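Local coordinates for AlkD2 (Streptococcus mutans, PDB 6M9M), which is of unknown function but belongs to the HEAT-like repeat family of DNA glycosylases and binds inosine-5'-monophosphate, at residues A[154-159]-A[191-197]. Numbering follows the deposited sequence.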
ATOM      1  N   LYS A 154       4.145  15.721  -3.693  1.00 10.54           N
ATOM      2  CA  LYS A 154       3.142  16.618  -4.281  1.00 11.34           C
ATOM      3  C   LYS A 154       3.425  16.982  -5.739  1.00 12.10           C
ATOM      4  O   LYS A 154       2.507  17.436  -6.436  1.00 12.86           O
ATOM      5  CB  LYS A 154       3.019  17.892  -3.443  1.00 12.25           C
ATOM      6  CG  LYS A 154       4.259  18.766  -3.434  1.00 13.43           C
ATOM      7  CD  LYS A 154       4.192  19.781  -2.303  1.00 14.84           C
ATOM      8  CE  LYS A 154       5.418  20.675  -2.294  1.00 17.17           C
ATOM      9  NZ  LYS A 154       6.643  19.913  -1.898  1.00 19.09           N
ATOM     10  N   GLU A 155       4.656  16.793  -6.216  1.00 11.46           N
ATOM     11  CA  GLU A 155       5.014  17.017  -7.611  1.00 11.55           C
ATOM     12  C   GLU A 155       5.122  15.708  -8.400  1.00 11.13           C
ATOM     13  O   GLU A 155       5.724  15.684  -9.478  1.00 12.94           O
ATOM     14  CB  GLU A 155       6.346  17.777  -7.728  1.00 12.43           C
ATOM     15  CG  GLU A 155       6.382  19.175  -7.107  1.00 12.48           C
ATOM     16  CD  GLU A 155       5.611  20.219  -7.885  1.00 13.94           C
ATOM     17  OE1 GLU A 155       5.104  19.925  -9.002  1.00 14.46           O
ATOM     18  OE2 GLU A 155       5.522  21.361  -7.390  1.00 15.69           O
ATOM     19  N   ASP A 156       4.562  14.614  -7.883  1.00 10.70           N
ATOM     20  CA  ASP A 156       4.731  13.332  -8.551  1.00 11.03           C
ATOM     21  C   ASP A 156       4.226  13.382  -9.991  1.00 11.07           C
ATOM     22  O   ASP A 156       3.188  13.979 -10.290  1.00 11.28           O
ATOM     23  CB  ASP A 156       4.000  12.231  -7.791  1.00 11.62           C
ATOM     24  CG  ASP A 156       4.559  10.857  -8.097  1.00 12.15           C
ATOM     25  OD1 ASP A 156       4.177  10.254  -9.122  1.00 11.28           O
ATOM     26  OD2 ASP A 156       5.400  10.396  -7.300  1.00 13.10           O
ATOM     27  N   VAL A 157       4.947  12.704 -10.882  1.00 12.05           N
ATOM     28  CA  VAL A 157       4.555  12.673 -12.286  1.00 12.39           C
ATOM     29  C   VAL A 157       3.255  11.911 -12.524  1.00 11.68           C
ATOM     30  O   VAL A 157       2.598  12.125 -13.541  1.00 14.20           O
ATOM     31  CB  VAL A 157       5.686  12.095 -13.168  1.00 14.36           C
ATOM     32  CG1 VAL A 157       6.969  12.915 -13.033  1.00 17.20           C
ATOM     33  CG2 VAL A 157       5.939  10.631 -12.853  1.00 15.29           C
ATOM     34  N   SER A 158       2.855  11.027 -11.618  1.00 10.52           N
ATOM     35  CA  SER A 158       1.725  10.131 -11.824  1.00 10.70           C
ATOM     36  C   SER A 158       0.463  10.675 -11.169  1.00  9.94           C
ATOM     37  O   SER A 158       0.450  10.949  -9.971  1.00  9.78           O
ATOM     38  CB  SER A 158       2.050   8.766 -11.210  1.00 10.97           C
ATOM     39  OG  SER A 158       0.884   7.996 -11.012  1.00 11.94           O
ATOM     40  N   GLU A 159      -0.617  10.782 -11.946  1.00 11.59           N
ATOM     41  CA  GLU A 159      -1.891  11.221 -11.381  1.00 12.02           C
ATOM     42  C   GLU A 159      -2.409  10.240 -10.332  1.00 11.81           C
ATOM     43  O   GLU A 159      -3.002  10.642  -9.324  1.00 12.05           O
ATOM     44  CB  GLU A 159      -2.940  11.439 -12.471  1.00 14.91           C
ATOM     45  CG  GLU A 159      -4.220  12.046 -11.910  1.00 20.07           C
ATOM     46  CD  GLU A 159      -5.189  12.473 -12.983  1.00 24.38           C
ATOM     47  OE1 GLU A 159      -5.203  11.847 -14.060  1.00 26.88           O
ATOM     48  OE2 GLU A 159      -5.932  13.448 -12.749  1.00 26.42           O
ATOM     49  N   SER A 191       2.862  24.343 -10.468  1.00 12.13           N
ATOM     50  CA  SER A 191       2.662  23.273 -11.431  1.00 11.64           C
ATOM     51  C   SER A 191       1.214  22.778 -11.443  1.00 11.45           C
ATOM     52  O   SER A 191       0.452  22.950 -10.488  1.00 11.86           O
ATOM     53  CB  SER A 191       3.579  22.088 -11.146  1.00 10.93           C
ATOM     54  OG  SER A 191       3.221  21.485  -9.926  1.00 11.39           O
ATOM     55  N   LYS A 192       0.851  22.120 -12.546  1.00 11.41           N
ATOM     56  CA  LYS A 192      -0.423  21.410 -12.602  1.00 12.16           C
ATOM     57  C   LYS A 192      -0.507  20.391 -11.476  1.00 11.78           C
ATOM     58  O   LYS A 192      -1.536  20.260 -10.802  1.00 11.81           O
ATOM     59  CB  LYS A 192      -0.540  20.717 -13.967  1.00 13.68           C
ATOM     60  CG  LYS A 192      -1.755  19.823 -14.135  1.00 16.00           C
ATOM     61  CD  LYS A 192      -1.664  18.961 -15.394  1.00 19.19           C
ATOM     62  CE  LYS A 192      -0.673  17.827 -15.219  1.00 22.33           C
ATOM     63  NZ  LYS A 192      -0.684  16.909 -16.390  1.00 25.01           N
ATOM     64  N   GLU A 193       0.589  19.677 -11.252  0.93 10.16           N
ATOM     65  CA  GLU A 193       0.636  18.610 -10.264  0.93 10.47           C
ATOM     66  C   GLU A 193       0.342  19.126  -8.864  0.93 10.01           C
ATOM     67  O   GLU A 193      -0.509  18.573  -8.156  0.93 10.21           O
ATOM     68  CB  GLU A 193       2.027  17.988 -10.325  0.93 11.20           C
ATOM     69  CG  GLU A 193       2.292  17.167 -11.588  0.93 12.52           C
ATOM     70  CD  GLU A 193       2.852  17.939 -12.780  0.93 14.64           C
ATOM     71  OE1 GLU A 193       2.823  19.197 -12.811  0.93 13.06           O
ATOM     72  OE2 GLU A 193       3.349  17.255 -13.691  0.93 19.28           O
ATOM     73  N   ILE A 194       1.040  20.186  -8.437  1.00 10.95           N
ATOM     74  CA  ILE A 194       0.875  20.640  -7.058  1.00 11.65           C
ATOM     75  C   ILE A 194      -0.524  21.206  -6.840  1.00 12.14           C
ATOM     76  O   ILE A 194      -1.087  21.095  -5.742  1.00 12.20           O
ATOM     77  CB  ILE A 194       1.992  21.626  -6.656  1.00 11.49           C
ATOM     78  CG1 ILE A 194       2.060  21.740  -5.132  1.00 12.44           C
ATOM     79  CG2 ILE A 194       1.778  22.993  -7.318  1.00 12.15           C
ATOM     80  CD1 ILE A 194       3.227  22.551  -4.623  1.00 14.31           C
ATOM     81  N   ASN A 195      -1.108  21.827  -7.865  1.00 12.37           N
ATOM     82  CA  ASN A 195      -2.457  22.368  -7.719  1.00 13.03           C
ATOM     83  C   ASN A 195      -3.484  21.261  -7.567  1.00 13.72           C
ATOM     84  O   ASN A 195      -4.431  21.393  -6.785  1.00 14.03           O
ATOM     85  CB  ASN A 195      -2.782  23.304  -8.875  1.00 13.54           C
ATOM     86  CG  ASN A 195      -2.278  24.696  -8.621  1.00 15.51           C
ATOM     87  OD1 ASN A 195      -2.792  25.404  -7.762  1.00 17.61           O
ATOM     88  ND2 ASN A 195      -1.246  25.095  -9.350  1.00 16.16           N
ATOM     89  N   GLN A 196      -3.292  20.145  -8.267  1.00 13.02           N
ATOM     90  CA  GLN A 196      -4.194  19.016  -8.100  1.00 12.94           C
ATOM     91  C   GLN A 196      -4.151  18.499  -6.662  1.00 12.12           C
ATOM     92  O   GLN A 196      -5.193  18.241  -6.035  1.00 13.17           O
ATOM     93  CB  GLN A 196      -3.808  17.915  -9.086  0.94 13.70           C
ATOM     94  CG  GLN A 196      -4.652  16.689  -8.918  0.70 15.27           C
ATOM     95  CD  GLN A 196      -4.478  15.695 -10.026  0.71 16.68           C
ATOM     96  OE1 GLN A 196      -3.382  15.541 -10.578  0.79 18.26           O
ATOM     97  NE2 GLN A 196      -5.566  15.017 -10.381  0.59 18.29           N
ATOM     98  N   VAL A 197      -2.945  18.333  -6.125  1.00 11.53           N
ATOM     99  CA  VAL A 197      -2.787  17.827  -4.771  1.00 11.33           C
ATOM    100  C   VAL A 197      -3.330  18.831  -3.765  1.00 11.75           C
ATOM    101  O   VAL A 197      -4.007  18.454  -2.802  1.00 12.42           O
ATOM    102  CB  VAL A 197      -1.301  17.509  -4.527  1.00 10.92           C
ATOM    103  CG1 VAL A 197      -1.058  17.145  -3.066  1.00 11.37           C
ATOM    104  CG2 VAL A 197      -0.821  16.379  -5.444  1.00 11.02           C
TER
HETATM  105  O   HOH W   1       5.124  23.696  -8.664  1.00 14.28           O
HETATM  106  O   HOH W   2       5.918  16.281 -12.199  1.00 19.40           O
HETATM  107  O   HOH W   3       2.356  15.007 -14.779  1.00 32.65           O
HETATM  108  O   HOH W   4      -3.909  16.236 -13.345  1.00 34.60           O
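In this all-helical HEAT-like repeat protein, segment 154-159, the end of the loop after helix 143-151 together with the first residue of helix 159-175, packs across the first turns of the C-terminal helix 192-201. Two direct hydrogen bonds join the segments, both accepted by glutamates, E155 in the loop and E159 at the start of helix 159-175. E155 OE1 receives one from S191 OG at 2.6 Å, and S191 OG itself accepts from I194 N (2.9 Å), so the N-cap serine of the last helix is tied to the loop while it caps. Farther along, Q196 NE2 donates to E159 OE2 at 2.9 Å, whereas Q196 OE1 accepts from R162 on helix 159-175. Nonpolar contact is made by K154 with I194 and V197: K154 CE lies 3.7 Å from I194 CD1, and K154 CB 4.2 Å from V197 CG1, while the K154 amine leads away to a cation-pi contact with W187. The carbonyl K154 O rests against the helix, 3.6 Å from both I194 CA and V197 CG2, and is buried there without a polar partner. The loop also holds its own shape. D156 OD1 accepts from S158 N in an Asx turn, D156 OD2 forms a salt bridge with R123 of helix 120-129, and S158 caps helix 159-175 through V161 N. Ordered water completes the polar contacts. One molecule joins E155 OE2 to S191 N, beside the serine bond; another spans V157 O and E193, donating to E193 OE2 at 2.7 Å and to V157 O at 3.1 Å.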